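Local coordinates for uncharacterized protein Atu1872 (Agrobacterium tumefaciens, PDB 2QNT), which is of unknown function but belongs to the glyoxalase/bleomycin resistance protein/dioxygenase family and forms a dimer of two identical subunits, at residues P12-V16 and L56-W61; Y26-L32 and F44-I50; E69-R73 and P117-A121; L77-A83 and I122-L128; V85-F89 and Q109-R113. One frame throughout, in Å; residues are numbered along the deposited sequence. Where two conformers were deposited one is given.

The five contacts show one fold using different chemistry at different depths. Buried contact 4 joins two parallel strands through backbone hydrogen bonds, and contact 5 lays the following helix on the same sheet, with an aromatic centre and an ion pair at the rim. Contact 2 is a buried aromatic cluster beside contact 4, whose Leu78 and Phe80 touch Phe48 and Leu32. Contact 1, buried and bridged by apolar packing, reaches the same sheet as contact 2 through neighbouring strands 7-16 and 49-52, across the chain's centre from contacts 4 and 5. Contact 3, only partly buried, relies on glycines, one backbone hydrogen bond and water; Tyr71 and His120 tie it to Glu57 and Phe15 of contact 1.

Contact 1: residues P12-V16 and L56-W61; sequences PIPFV and LEETIW
Aromatic anchoring of a helix to a strand is well illustrated by Phe15. Residues 12-16 are extended and residues 56-61 helical, with Ile60 N to Leu56 O at 2.9 Å and Trp61 N to Glu57 O at 2.8 Å; the segment axes approach to 10.9 Å at 121°. Phe15 and Leu56 have the nearest CA atoms, 7.7 Å apart. Phe15 (chi1 m, chi2 3°) sends its ring into the gap. Its CE1 lies 3.4 Å from CD2 of Leu56 (t,p), while Phe15 CZ reaches Ile60 CD1 (m,t) at 4.1 Å. Phe15 CE2 meets Glu57 CG at 3.7 Å and Trp61 CZ3 at 4.1 Å, the last pair edge to edge, with each atom near the plane of the other ring. Ile13 (m,t) adds CG2 against Leu56 CD2 at 3.9 Å. Glu57 (m,t) packs through CG; its carboxylate bonds to Gln68 and Tyr71, and NE1 of Trp61 (chi1 m, chi2 -77°) to Tyr115 of the second subunit. Pro12, Ile13 and Pro14 pair antiparallel with a strand of that subunit. Helix 53-61 thus packs against the end of strand 7-16, outermost within its chain, as the element following the last strand of the first glyoxalase-like beta-alpha-beta-beta-beta module.

Contact 2: residues Y26-L32 and F44-I50; sequences YRDRLGL and FETGFAI
In a beta-alpha-beta-beta-beta module of the glyoxalase type, the helix packs on its own sheet, here through an aromatic cluster joining the end of helix 19-29 to strands 41-44 and 49-52. Tyr26 (chi1 m, chi2 103°) comes first: its CB lies 3.7 Å from Phe44 CZ, its CE1 4.0 Å from Ile50 CG2, and its CE2 3.5 Å from Phe48 CE1, which sits over one face of the tyrosine ring. The Tyr26 and Phe48 planes meet obliquely at 50°, centroids 4.7 Å apart, while Tyr26 OH bonds to Asp116. Gly31 is the first residue to leave helical angles, and its phi of 75° favours glycine; a wide turn closes with Leu32 N to Tyr26 O at 2.9 Å. Leu32 (m,t) stands opposite Phe44, CA atoms 6.5 Å apart. Across from it a type II turn runs from Phe44 to Gly47, with Phe44 N to Phe48 O at 2.8 Å; Phe44 is m and Phe48 t. Leu32 CB meets Phe44 CD2 at 3.6 Å, and Leu32 CD1 meets Phe48 CD1 at 3.7 Å. That same CD1 of Leu32 makes a CH-pi contact with Phe44, 4.2 Å from the ring centroid and 20° off its normal.

Contact 3: residues E69-R73 and P117-A121; sequences EAYGR and PDGHA
Two irregular segments can approach almost to backbone contact when glycines face each other. Gly72 (phi/psi -70/118) and Gly119 (91/7) bring their CA atoms to 4.0 Å. A CB on Gly72 would clash with Gly119 C, and the backbone angles of Gly119 themselves call for glycine. Gly72 N donates to Asp118 O at 2.8 Å, and Gly72 CA makes a CA-H...O contact with Gly119 O at 3.4 Å. Asp118 O also touches Ala70 CB at 3.5 Å. Among the side chains, His120 (chi1 m, chi2 -63°) turns one ring face to Gly72 N and brings CE1 to 3.4 Å from Tyr71 O. Water completes the joint: one molecule accepts from Tyr71 N (2.8 Å) and donates to Asp118 OD1 (2.7 Å), and a second links Arg73 N (3.0 Å) with His120 ND1 (2.8 Å). Arg73 folds back, NE to Ala70 O at 2.9 Å. The linker leading into the second beta-alpha-beta-beta-beta module, ahead of strand 76-82, thereby meets that module's loop between its third and fourth strands, 110-115 and 121-126. Tyr71 OH bonds to Glu57 on helix 53-61, His120 NE2 to Phe15 O on strand 7-16, and Asp118 OD1 to Arg17 N just ahead of helix 19-29.

Contact 4: residues L77-A83 and I122-L128; sequences LLYFEHA and IEVGESL
In a parallel pair, alternate residues of a strand turn both N-H and C=O to the same neighbour; strands 77-82 and 122-126, axes 4.4 Å apart at 30°, do this. The register sets Leu78 beside Ile122, Phe80 beside Val124 and Glu81 beside Gly125, with CA atoms 4.7 to 4.8 Å apart. Glu123 N donates to Leu78 O, Phe80 N to Glu123 O, Gly125 N to Phe80 O and His82 N to Gly125 O, each at 2.9 Å; Ser127 N to His82 O, 3.4 Å, is weak. The outward-facing groups of strand 122-126 bond to strand 110-115, and strand 77-82 pairs antiparallel with a strand of the second subunit. This is the first-to-last strand pairing of a beta-alpha-beta-beta-beta module, order 1-4-3-2, as in glyoxalase-type folds. One sheet face carries Leu78, Phe80, Ile122 and Val124, with Phe80 (m) placing CD2 3.8 Å from Ile122 CG2. On the face of Tyr79, Glu81 and Glu123, Tyr79 (chi1 t) donates from OH to Glu81 OE2 at 2.6 Å, and Glu81 OE1 accepts from Leu128 N at 3.2 Å. Glu123 (t,t) places OE2 3.3 Å from Tyr79 CE1, while its OE1 forms a salt bridge with Arg113 and a hydrogen bond with a bound HEPES molecule, probably from the crystallisation liquor. Gln109 NE2 bonds to Tyr79 OH and Glu126 O, His82 ND1 to Asp84 N, and Glu126 OE2 to Arg110 N.

Contact 5: residues V85-F89 and Q109-R113; sequences VDAAF and QRVFR
Phe112 is the apolar centre around which helix 85-89 settles on strand 110-113. With chi1 p and chi2 110°, its ring receives the edge of Phe89 (chi1 t) on one face: a T-shaped pair, planes at 75° and centroids 5.0 Å apart, with Phe89 CD1 3.6 Å from Phe112 CG. Phe89 CB adds a CH-pi contact, 4.2 Å from the Phe112 centroid. Val85 (p) meets the ring edge, CG2 to Phe112 CE2 at 4.1 Å, and Ala88 CB lies 4.3 Å from that same CE2 atom of Phe112. The backbones run nearly alongside, axes 9.5 Å apart at 21°; the nearest CA pairs, Val85 with Val111 and Phe89 with Phe112, are both at 7.4 Å. One helical turn is closed by Phe89 N to Val85 O at 2.9 Å. At the exposed margin Arg110 (m,t,p) forms a bidentate salt bridge with Asp86 (m): NH2 of Arg110 donates to Asp86 OD1 at 2.7 Å, and NH1 of Arg110 to Asp86 OD2 at 3.1 Å. Val111, pointing away from the helix, packs on Glu123 instead. Following strand 76-82 and packing on strands 110-115 and 121-126, helix 85-92 is the helix of the second beta-alpha-beta-beta-beta module.

Contact 1: residues P12-V16 and L56-W61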
# COMPACT_ATOMS: atom_id res chain seq x y z
N PRO A 12 -3.91 1.61 -0.11
CA PRO A 12 -3.20 0.90 0.92
C PRO A 12 -3.41 1.67 2.21
O PRO A 12 -3.54 2.89 2.21
CB PRO A 12 -1.74 1.05 0.51
CG PRO A 12 -1.67 2.35 -0.16
CD PRO A 12 -3.04 2.60 -0.79
N ILE A 13 -3.37 0.95 3.34
CA ILE A 13 -3.59 1.56 4.64
C ILE A 13 -2.51 1.02 5.59
O ILE A 13 -2.74 0.09 6.34
CB ILE A 13 -4.99 1.31 5.19
CG1 ILE A 13 -6.07 1.64 4.16
CG2 ILE A 13 -5.18 2.14 6.47
CD1 ILE A 13 -7.50 1.25 4.57
N PRO A 14 -1.29 1.59 5.54
CA PRO A 14 -0.28 1.27 6.54
C PRO A 14 -0.78 1.61 7.93
O PRO A 14 -1.45 2.63 8.14
CB PRO A 14 0.92 2.13 6.16
CG PRO A 14 0.62 2.65 4.80
CD PRO A 14 -0.82 2.59 4.56
N PHE A 15 -0.41 0.76 8.89
CA PHE A 15 -0.75 0.98 10.29
C PHE A 15 0.29 1.89 10.93
O PHE A 15 1.47 1.79 10.66
CB PHE A 15 -0.74 -0.31 11.06
CG PHE A 15 -1.80 -1.33 10.66
CD1 PHE A 15 -2.68 -1.12 9.60
CD2 PHE A 15 -1.83 -2.56 11.29
CE1 PHE A 15 -3.62 -2.10 9.23
CE2 PHE A 15 -2.77 -3.54 10.90
CZ PHE A 15 -3.63 -3.29 9.88
N VAL A 16 -0.18 2.81 11.76
CA VAL A 16 0.70 3.78 12.43
C VAL A 16 0.41 3.82 13.92
O VAL A 16 -0.71 3.59 14.36
CB VAL A 16 0.62 5.19 11.78
CG1 VAL A 16 0.92 5.09 10.28
CG2 VAL A 16 -0.74 5.87 12.02
N LEU A 56 -7.50 -0.35 13.96
CA LEU A 56 -7.78 -1.13 12.75
C LEU A 56 -7.52 -2.62 12.97
O LEU A 56 -8.29 -3.44 12.47
CB LEU A 56 -6.98 -0.59 11.56
CG LEU A 56 -7.34 -1.19 10.21
CD1 LEU A 56 -8.86 -1.25 9.94
CD2 LEU A 56 -6.60 -0.42 9.12
N GLU A 57 -6.48 -3.00 13.72
CA GLU A 57 -6.29 -4.42 14.08
C GLU A 57 -7.52 -4.96 14.79
O GLU A 57 -7.95 -6.08 14.52
CB GLU A 57 -5.08 -4.64 14.96
CG GLU A 57 -3.74 -4.51 14.30
CD GLU A 57 -2.60 -4.88 15.24
OE1 GLU A 57 -2.61 -6.05 15.73
OE2 GLU A 57 -1.70 -4.03 15.43
N GLU A 58 -8.05 -4.22 15.75
CA GLU A 58 -9.25 -4.70 16.46
C GLU A 58 -10.42 -4.84 15.52
O GLU A 58 -11.19 -5.80 15.59
CB GLU A 58 -9.59 -3.80 17.65
CG GLU A 58 -8.52 -3.79 18.74
CD GLU A 58 -8.63 -4.92 19.74
OE1 GLU A 58 -9.59 -5.71 19.66
OE2 GLU A 58 -7.74 -4.99 20.62
N THR A 59 -10.58 -3.89 14.61
CA THR A 59 -11.67 -3.98 13.60
C THR A 59 -11.55 -5.24 12.75
O THR A 59 -12.56 -5.90 12.50
CB THR A 59 -11.68 -2.74 12.70
OG1 THR A 59 -12.08 -1.61 13.48
CG2 THR A 59 -12.58 -2.92 11.50
N ILE A 60 -10.34 -5.55 12.29
CA ILE A 60 -10.14 -6.69 11.40
C ILE A 60 -10.16 -8.03 12.13
O ILE A 60 -10.88 -8.95 11.71
CB ILE A 60 -8.81 -6.54 10.66
CG1 ILE A 60 -8.79 -5.28 9.76
CG2 ILE A 60 -8.50 -7.74 9.79
CD1 ILE A 60 -7.40 -4.88 9.33
N TRP A 61 -9.33 -8.16 13.17
CA TRP A 61 -9.04 -9.44 13.83
C TRP A 61 -9.68 -9.58 15.19
O TRP A 61 -9.61 -10.67 15.80
CB TRP A 61 -7.53 -9.62 13.97
CG TRP A 61 -6.84 -9.87 12.70
CD1 TRP A 61 -6.80 -11.05 12.00
CD2 TRP A 61 -6.07 -8.93 11.93
NE1 TRP A 61 -6.04 -10.90 10.86
CE2 TRP A 61 -5.58 -9.62 10.80
CE3 TRP A 61 -5.69 -7.59 12.12
CZ2 TRP A 61 -4.76 -9.00 9.85
CZ3 TRP A 61 -4.90 -6.98 11.15
CH2 TRP A 61 -4.45 -7.69 10.04

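Contact 2: residues Y26-L32 and F44-I50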
# COMPACT_ATOMS: atom_id res chain seq x y z
N TYR A 26 3.36 13.22 6.80
CA TYR A 26 2.96 13.10 5.38
C TYR A 26 2.51 14.42 4.79
O TYR A 26 2.79 14.73 3.63
CB TYR A 26 1.93 11.97 5.19
CG TYR A 26 2.54 10.59 5.24
CD1 TYR A 26 2.44 9.78 6.36
CD2 TYR A 26 3.24 10.13 4.16
CE1 TYR A 26 3.01 8.54 6.39
CE2 TYR A 26 3.83 8.90 4.16
CZ TYR A 26 3.73 8.07 5.28
OH TYR A 26 4.33 6.82 5.24
N ARG A 27 1.81 15.23 5.59
CA ARG A 27 1.34 16.55 5.13
C ARG A 27 2.48 17.58 5.17
O ARG A 27 2.71 18.25 4.15
CB ARG A 27 0.10 17.03 5.93
CG ARG A 27 -0.64 18.25 5.31
CD ARG A 27 -1.76 18.77 6.22
NE ARG A 27 -1.25 18.95 7.58
CZ ARG A 27 -1.95 18.84 8.71
NH1 ARG A 27 -1.34 19.02 9.87
NH2 ARG A 27 -3.25 18.56 8.70
N ASP A 28 3.23 17.68 6.27
CA ASP A 28 4.27 18.77 6.39
C ASP A 28 5.58 18.49 5.68
O ASP A 28 6.22 19.40 5.15
CB ASP A 28 4.71 19.07 7.84
CG ASP A 28 3.62 19.65 8.71
OD1 ASP A 28 2.48 19.84 8.21
OD2 ASP A 28 3.93 19.85 9.91
N ARG A 29 6.03 17.24 5.73
CA ARG A 29 7.31 16.92 5.14
C ARG A 29 7.12 16.46 3.72
O ARG A 29 7.82 16.94 2.85
CB ARG A 29 8.14 15.92 5.99
CG ARG A 29 8.53 16.40 7.37
CD ARG A 29 9.27 17.72 7.33
NE ARG A 29 9.82 18.11 8.61
CZ ARG A 29 10.34 19.30 8.86
NH1 ARG A 29 10.40 20.22 7.91
NH2 ARG A 29 10.82 19.55 10.06
N LEU A 30 6.18 15.53 3.47
CA LEU A 30 6.03 15.02 2.10
C LEU A 30 5.11 15.87 1.24
O LEU A 30 5.12 15.72 0.03
CB LEU A 30 5.56 13.57 2.06
CG LEU A 30 6.72 12.59 2.08
CD1 LEU A 30 7.59 12.81 3.31
CD2 LEU A 30 6.18 11.18 1.98
N GLY A 31 4.38 16.82 1.82
CA GLY A 31 3.53 17.69 1.03
C GLY A 31 2.26 17.05 0.52
O GLY A 31 1.69 17.49 -0.48
N LEU A 32 1.78 16.00 1.18
CA LEU A 32 0.50 15.41 0.79
C LEU A 32 -0.63 16.28 1.30
O LEU A 32 -0.44 17.03 2.25
CB LEU A 32 0.36 13.99 1.36
CG LEU A 32 1.42 12.98 1.00
CD1 LEU A 32 0.94 11.60 1.41
CD2 LEU A 32 1.69 13.05 -0.50
N PHE A 44 -5.52 10.74 2.06
CA PHE A 44 -4.84 11.78 1.32
C PHE A 44 -5.24 11.78 -0.15
O PHE A 44 -5.66 10.77 -0.69
CB PHE A 44 -3.33 11.64 1.41
CG PHE A 44 -2.80 11.76 2.80
CD1 PHE A 44 -2.64 10.64 3.61
CD2 PHE A 44 -2.44 12.99 3.32
CE1 PHE A 44 -2.15 10.76 4.90
CE2 PHE A 44 -1.96 13.10 4.61
CZ PHE A 44 -1.81 11.99 5.39
N GLU A 45 -5.06 12.93 -0.79
CA GLU A 45 -5.17 13.02 -2.24
C GLU A 45 -4.08 12.10 -2.83
O GLU A 45 -3.02 11.87 -2.23
CB GLU A 45 -5.02 14.47 -2.73
CG GLU A 45 -6.10 15.42 -2.23
CD GLU A 45 -6.00 16.84 -2.79
OE1 GLU A 45 -5.13 17.08 -3.65
OE2 GLU A 45 -6.80 17.72 -2.37
N THR A 46 -4.40 11.54 -3.97
CA THR A 46 -3.60 10.67 -4.78
C THR A 46 -3.57 9.23 -4.26
O THR A 46 -2.79 8.43 -4.72
CB THR A 46 -2.18 11.25 -5.13
OG1 THR A 46 -1.28 11.18 -4.02
CG2 THR A 46 -2.28 12.70 -5.62
N GLY A 47 -4.51 8.88 -3.39
CA GLY A 47 -4.81 7.50 -3.06
C GLY A 47 -4.01 6.88 -1.92
O GLY A 47 -3.87 5.67 -1.89
N PHE A 48 -3.40 7.69 -1.09
CA PHE A 48 -2.68 7.19 0.05
C PHE A 48 -3.55 7.38 1.29
O PHE A 48 -4.40 8.27 1.35
CB PHE A 48 -1.37 7.98 0.20
CG PHE A 48 -0.44 7.44 1.24
CD1 PHE A 48 -0.14 8.19 2.39
CD2 PHE A 48 0.08 6.16 1.15
CE1 PHE A 48 0.69 7.71 3.36
CE2 PHE A 48 0.90 5.67 2.14
CZ PHE A 48 1.20 6.45 3.26
N ALA A 49 -3.36 6.51 2.27
CA ALA A 49 -4.11 6.58 3.52
C ALA A 49 -3.30 5.99 4.65
O ALA A 49 -2.36 5.26 4.40
CB ALA A 49 -5.43 5.85 3.41
N ILE A 50 -3.63 6.37 5.89
CA ILE A 50 -2.97 5.84 7.09
C ILE A 50 -4.04 5.60 8.14
O ILE A 50 -5.06 6.29 8.16
CB ILE A 50 -1.90 6.81 7.65
CG1 ILE A 50 -2.49 8.22 7.87
CG2 ILE A 50 -0.67 6.89 6.76
CD1 ILE A 50 -1.54 9.28 8.51

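Contact 3: residues E69-R73 and P117-A121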
# COMPACT_ATOMS: atom_id res chain seq x y z
N GLU A 69 6.17 -4.35 18.16
CA GLU A 69 7.30 -3.77 17.49
C GLU A 69 6.76 -2.71 16.56
O GLU A 69 5.55 -2.62 16.33
CB GLU A 69 8.11 -4.83 16.72
CG GLU A 69 7.31 -5.67 15.72
CD GLU A 69 8.18 -6.50 14.78
OE1 GLU A 69 9.35 -6.14 14.54
OE2 GLU A 69 7.67 -7.51 14.25
N ALA A 70 7.66 -1.88 16.06
CA ALA A 70 7.30 -0.85 15.11
C ALA A 70 6.55 -1.49 13.97
O ALA A 70 6.83 -2.62 13.59
CB ALA A 70 8.56 -0.14 14.58
N TYR A 71 5.60 -0.75 13.40
CA TYR A 71 4.81 -1.27 12.26
C TYR A 71 5.63 -1.43 10.99
O TYR A 71 5.27 -2.18 10.11
CB TYR A 71 3.58 -0.39 12.03
CG TYR A 71 2.47 -0.65 12.99
CD1 TYR A 71 1.91 -1.92 13.12
CD2 TYR A 71 1.97 0.36 13.79
CE1 TYR A 71 0.90 -2.16 14.00
CE2 TYR A 71 0.94 0.14 14.67
CZ TYR A 71 0.42 -1.14 14.79
OH TYR A 71 -0.62 -1.42 15.66
N GLY A 72 6.71 -0.69 10.86
CA GLY A 72 7.58 -0.88 9.72
C GLY A 72 8.34 -2.17 9.74
O GLY A 72 9.12 -2.41 10.66
N ARG A 73 8.13 -3.04 8.74
CA ARG A 73 8.57 -4.44 8.83
C ARG A 73 9.18 -5.02 7.53
O ARG A 73 9.12 -6.20 7.29
CB ARG A 73 7.44 -5.33 9.38
CG ARG A 73 7.13 -5.03 10.82
CD ARG A 73 5.85 -5.69 11.38
NE ARG A 73 5.44 -5.02 12.61
CZ ARG A 73 4.30 -5.20 13.29
NH1 ARG A 73 3.41 -6.09 12.89
NH2 ARG A 73 4.08 -4.52 14.41
N PRO A 117 7.73 7.72 10.12
CA PRO A 117 7.88 7.67 11.56
C PRO A 117 7.68 6.29 12.19
O PRO A 117 8.16 6.06 13.30
CB PRO A 117 6.81 8.66 12.06
CG PRO A 117 6.76 9.67 10.93
CD PRO A 117 6.81 8.81 9.70
N ASP A 118 6.99 5.38 11.52
CA ASP A 118 6.73 4.03 12.03
C ASP A 118 7.70 3.03 11.44
O ASP A 118 7.63 1.83 11.79
CB ASP A 118 5.29 3.62 11.72
CG ASP A 118 4.31 4.38 12.55
OD1 ASP A 118 3.96 3.89 13.65
OD2 ASP A 118 3.94 5.49 12.13
N GLY A 119 8.61 3.47 10.58
CA GLY A 119 9.55 2.57 9.94
C GLY A 119 9.12 1.98 8.63
O GLY A 119 9.84 1.14 8.08
N HIS A 120 7.99 2.41 8.07
CA HIS A 120 7.60 1.92 6.76
C HIS A 120 8.56 2.49 5.73
O HIS A 120 9.00 3.64 5.87
CB HIS A 120 6.16 2.34 6.38
CG HIS A 120 5.11 1.76 7.27
ND1 HIS A 120 4.88 0.40 7.36
CD2 HIS A 120 4.22 2.37 8.09
CE1 HIS A 120 3.87 0.21 8.19
NE2 HIS A 120 3.45 1.39 8.65
N ALA A 121 8.90 1.73 4.68
CA ALA A 121 9.84 2.14 3.67
C ALA A 121 9.13 2.95 2.61
O ALA A 121 8.10 2.51 2.05
CB ALA A 121 10.54 0.92 3.07
O HOH W 1 5.16 1.69 14.71
O HOH W 2 6.36 -1.88 6.60

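Contact 4: residues L77-A83 and I122-L128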
# COMPACT_ATOMS: atom_id res chain seq x y z
N LEU A 77 6.94 -1.50 0.02
CA LEU A 77 7.50 -0.21 -0.29
C LEU A 77 6.37 0.69 -0.71
O LEU A 77 5.51 0.31 -1.49
CB LEU A 77 8.51 -0.31 -1.43
CG LEU A 77 9.19 0.97 -1.86
CD1 LEU A 77 10.09 1.58 -0.79
CD2 LEU A 77 10.00 0.75 -3.17
N LEU A 78 6.34 1.92 -0.17
CA LEU A 78 5.37 2.94 -0.59
C LEU A 78 6.04 3.87 -1.60
O LEU A 78 7.00 4.57 -1.24
CB LEU A 78 4.86 3.71 0.61
CG LEU A 78 4.17 2.83 1.64
CD1 LEU A 78 3.98 3.56 2.98
CD2 LEU A 78 2.86 2.29 1.10
N TYR A 79 5.56 3.88 -2.84
CA TYR A 79 6.24 4.52 -3.96
C TYR A 79 5.48 5.77 -4.38
O TYR A 79 4.32 5.72 -4.79
CB TYR A 79 6.39 3.51 -5.13
CG TYR A 79 6.94 4.14 -6.38
CD1 TYR A 79 8.23 4.61 -6.45
CD2 TYR A 79 6.16 4.29 -7.49
CE1 TYR A 79 8.71 5.24 -7.56
CE2 TYR A 79 6.64 4.91 -8.65
CZ TYR A 79 7.91 5.39 -8.65
OH TYR A 79 8.46 6.01 -9.77
N PHE A 80 6.20 6.89 -4.29
CA PHE A 80 5.73 8.24 -4.64
C PHE A 80 6.63 8.82 -5.72
O PHE A 80 7.80 8.45 -5.85
CB PHE A 80 5.84 9.20 -3.44
CG PHE A 80 5.00 8.85 -2.23
CD1 PHE A 80 3.88 9.57 -1.92
CD2 PHE A 80 5.37 7.87 -1.33
CE1 PHE A 80 3.09 9.31 -0.81
CE2 PHE A 80 4.62 7.63 -0.20
CZ PHE A 80 3.49 8.33 0.06
N GLU A 81 6.08 9.75 -6.48
CA GLU A 81 6.83 10.53 -7.47
C GLU A 81 6.64 12.01 -7.19
O GLU A 81 5.61 12.43 -6.71
CB GLU A 81 6.40 10.21 -8.91
CG GLU A 81 6.89 8.84 -9.39
CD GLU A 81 6.40 8.42 -10.76
OE1 GLU A 81 5.81 9.24 -11.47
OE2 GLU A 81 6.58 7.23 -11.15
N HIS A 82 7.65 12.78 -7.54
CA HIS A 82 7.63 14.23 -7.39
C HIS A 82 8.12 14.84 -8.68
O HIS A 82 9.09 14.38 -9.27
CB HIS A 82 8.49 14.67 -6.22
CG HIS A 82 8.22 16.05 -5.71
ND1 HIS A 82 8.62 17.19 -6.38
CD2 HIS A 82 7.63 16.47 -4.56
CE1 HIS A 82 8.27 18.25 -5.66
NE2 HIS A 82 7.66 17.84 -4.57
N ALA A 83 7.49 15.94 -9.06
CA ALA A 83 7.87 16.70 -10.23
C ALA A 83 9.30 17.25 -10.22
O ALA A 83 9.90 17.47 -11.28
CB ALA A 83 6.88 17.87 -10.43
N ILE A 122 9.68 4.13 2.32
CA ILE A 122 9.18 5.05 1.30
C ILE A 122 10.22 5.36 0.25
O ILE A 122 11.39 5.60 0.56
CB ILE A 122 8.77 6.41 1.91
CG1 ILE A 122 7.54 6.26 2.80
CG2 ILE A 122 8.49 7.43 0.81
CD1 ILE A 122 7.30 7.45 3.67
N GLU A 123 9.77 5.41 -0.99
CA GLU A 123 10.59 5.89 -2.11
C GLU A 123 9.93 7.09 -2.71
O GLU A 123 8.72 7.09 -2.92
CB GLU A 123 10.71 4.78 -3.16
CG GLU A 123 11.46 5.23 -4.41
CD GLU A 123 11.67 4.16 -5.42
OE1 GLU A 123 11.70 2.97 -5.04
OE2 GLU A 123 11.78 4.55 -6.60
N VAL A 124 10.76 8.11 -2.99
CA VAL A 124 10.35 9.26 -3.78
C VAL A 124 11.24 9.29 -5.00
O VAL A 124 12.45 9.47 -4.88
CB VAL A 124 10.41 10.57 -2.98
CG1 VAL A 124 10.14 11.78 -3.88
CG2 VAL A 124 9.47 10.55 -1.79
N GLY A 125 10.63 9.18 -6.16
CA GLY A 125 11.34 9.20 -7.43
C GLY A 125 10.93 10.35 -8.30
O GLY A 125 9.81 10.90 -8.17
N GLU A 126 11.81 10.69 -9.23
CA GLU A 126 11.42 11.65 -10.24
C GLU A 126 10.29 11.08 -11.06
O GLU A 126 10.16 9.87 -11.23
CB GLU A 126 12.58 12.05 -11.14
CG GLU A 126 13.16 10.93 -11.96
CD GLU A 126 14.33 11.40 -12.78
OE1 GLU A 126 14.25 12.53 -13.34
OE2 GLU A 126 15.32 10.67 -12.86
N SER A 127 9.48 11.98 -11.62
CA SER A 127 8.29 11.59 -12.33
C SER A 127 8.68 10.79 -13.56
O SER A 127 9.68 11.08 -14.22
CB SER A 127 7.50 12.86 -12.72
OG SER A 127 6.77 13.31 -11.59
N LEU A 128 7.88 9.76 -13.84
CA LEU A 128 8.03 8.94 -15.02
C LEU A 128 6.90 9.27 -16.00
O LEU A 128 7.13 9.36 -17.21
CB LEU A 128 7.98 7.45 -14.64
CG LEU A 128 9.12 6.93 -13.76
CD1 LEU A 128 8.92 5.47 -13.43
CD2 LEU A 128 10.51 7.15 -14.38
O HOH W 3 4.54 13.80 -9.45

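Contact 5: residues V85-F89 and Q109-R113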
# COMPACT_ATOMS: atom_id res chain seq x y z
N VAL A 85 12.36 16.19 -8.02
CA VAL A 85 12.92 15.31 -7.03
C VAL A 85 14.08 15.96 -6.29
O VAL A 85 14.29 15.67 -5.12
CB VAL A 85 13.32 13.93 -7.63
CG1 VAL A 85 14.62 14.00 -8.41
CG2 VAL A 85 13.39 12.87 -6.51
N ASP A 86 14.81 16.86 -6.94
CA ASP A 86 15.89 17.58 -6.25
C ASP A 86 15.36 18.48 -5.14
O ASP A 86 15.94 18.52 -4.06
CB ASP A 86 16.70 18.39 -7.24
CG ASP A 86 17.38 17.51 -8.25
OD1 ASP A 86 18.29 16.78 -7.85
OD2 ASP A 86 17.00 17.54 -9.43
N ALA A 87 14.30 19.23 -5.42
CA ALA A 87 13.67 20.08 -4.42
C ALA A 87 13.09 19.22 -3.31
O ALA A 87 13.23 19.57 -2.13
CB ALA A 87 12.58 20.98 -5.04
N ALA A 88 12.42 18.12 -3.66
CA ALA A 88 11.85 17.23 -2.66
C ALA A 88 12.94 16.72 -1.73
O ALA A 88 12.74 16.63 -0.52
CB ALA A 88 11.11 16.01 -3.31
N PHE A 89 14.07 16.30 -2.30
CA PHE A 89 15.15 15.77 -1.48
C PHE A 89 15.69 16.83 -0.52
O PHE A 89 15.91 16.57 0.68
CB PHE A 89 16.28 15.25 -2.39
CG PHE A 89 17.41 14.63 -1.65
CD1 PHE A 89 17.24 13.43 -0.98
CD2 PHE A 89 18.66 15.21 -1.65
CE1 PHE A 89 18.28 12.85 -0.28
CE2 PHE A 89 19.71 14.61 -0.97
CZ PHE A 89 19.51 13.45 -0.27
N GLN A 109 16.23 6.07 -13.44
CA GLN A 109 15.46 7.04 -12.66
C GLN A 109 16.20 7.41 -11.38
O GLN A 109 16.74 6.54 -10.71
CB GLN A 109 14.12 6.40 -12.29
CG GLN A 109 13.14 7.29 -11.58
CD GLN A 109 11.99 6.51 -10.98
OE1 GLN A 109 12.03 5.28 -10.88
NE2 GLN A 109 10.93 7.21 -10.60
N ARG A 110 16.20 8.70 -11.04
CA ARG A 110 16.75 9.18 -9.78
C ARG A 110 15.69 9.11 -8.68
O ARG A 110 14.59 9.67 -8.83
CB ARG A 110 17.24 10.60 -9.94
CG ARG A 110 18.34 10.71 -10.97
CD ARG A 110 18.65 12.13 -11.30
NE ARG A 110 19.23 12.82 -10.18
CZ ARG A 110 18.84 14.01 -9.73
NH1 ARG A 110 17.83 14.68 -10.31
NH2 ARG A 110 19.50 14.52 -8.69
N VAL A 111 16.02 8.40 -7.59
CA VAL A 111 15.13 8.26 -6.46
C VAL A 111 15.88 8.34 -5.16
O VAL A 111 17.07 8.09 -5.10
CB VAL A 111 14.32 6.90 -6.49
CG1 VAL A 111 13.88 6.57 -7.93
CG2 VAL A 111 15.09 5.75 -5.90
N PHE A 112 15.17 8.65 -4.07
CA PHE A 112 15.70 8.45 -2.73
C PHE A 112 14.72 7.65 -1.92
O PHE A 112 13.55 7.57 -2.25
CB PHE A 112 16.11 9.77 -2.05
CG PHE A 112 15.00 10.76 -1.77
CD1 PHE A 112 14.60 11.01 -0.45
CD2 PHE A 112 14.47 11.54 -2.77
CE1 PHE A 112 13.66 11.99 -0.17
CE2 PHE A 112 13.53 12.52 -2.47
CZ PHE A 112 13.13 12.72 -1.17
N ARG A 113 15.21 7.00 -0.86
CA ARG A 113 14.39 6.09 -0.06
C ARG A 113 14.68 6.35 1.42
O ARG A 113 15.80 6.72 1.79
CB ARG A 113 14.66 4.65 -0.43
CG ARG A 113 14.35 4.34 -1.89
CD ARG A 113 14.40 2.85 -2.20
NE ARG A 113 14.10 2.54 -3.61
CZ ARG A 113 15.01 2.27 -4.53
NH1 ARG A 113 16.32 2.28 -4.27
NH2 ARG A 113 14.65 1.94 -5.77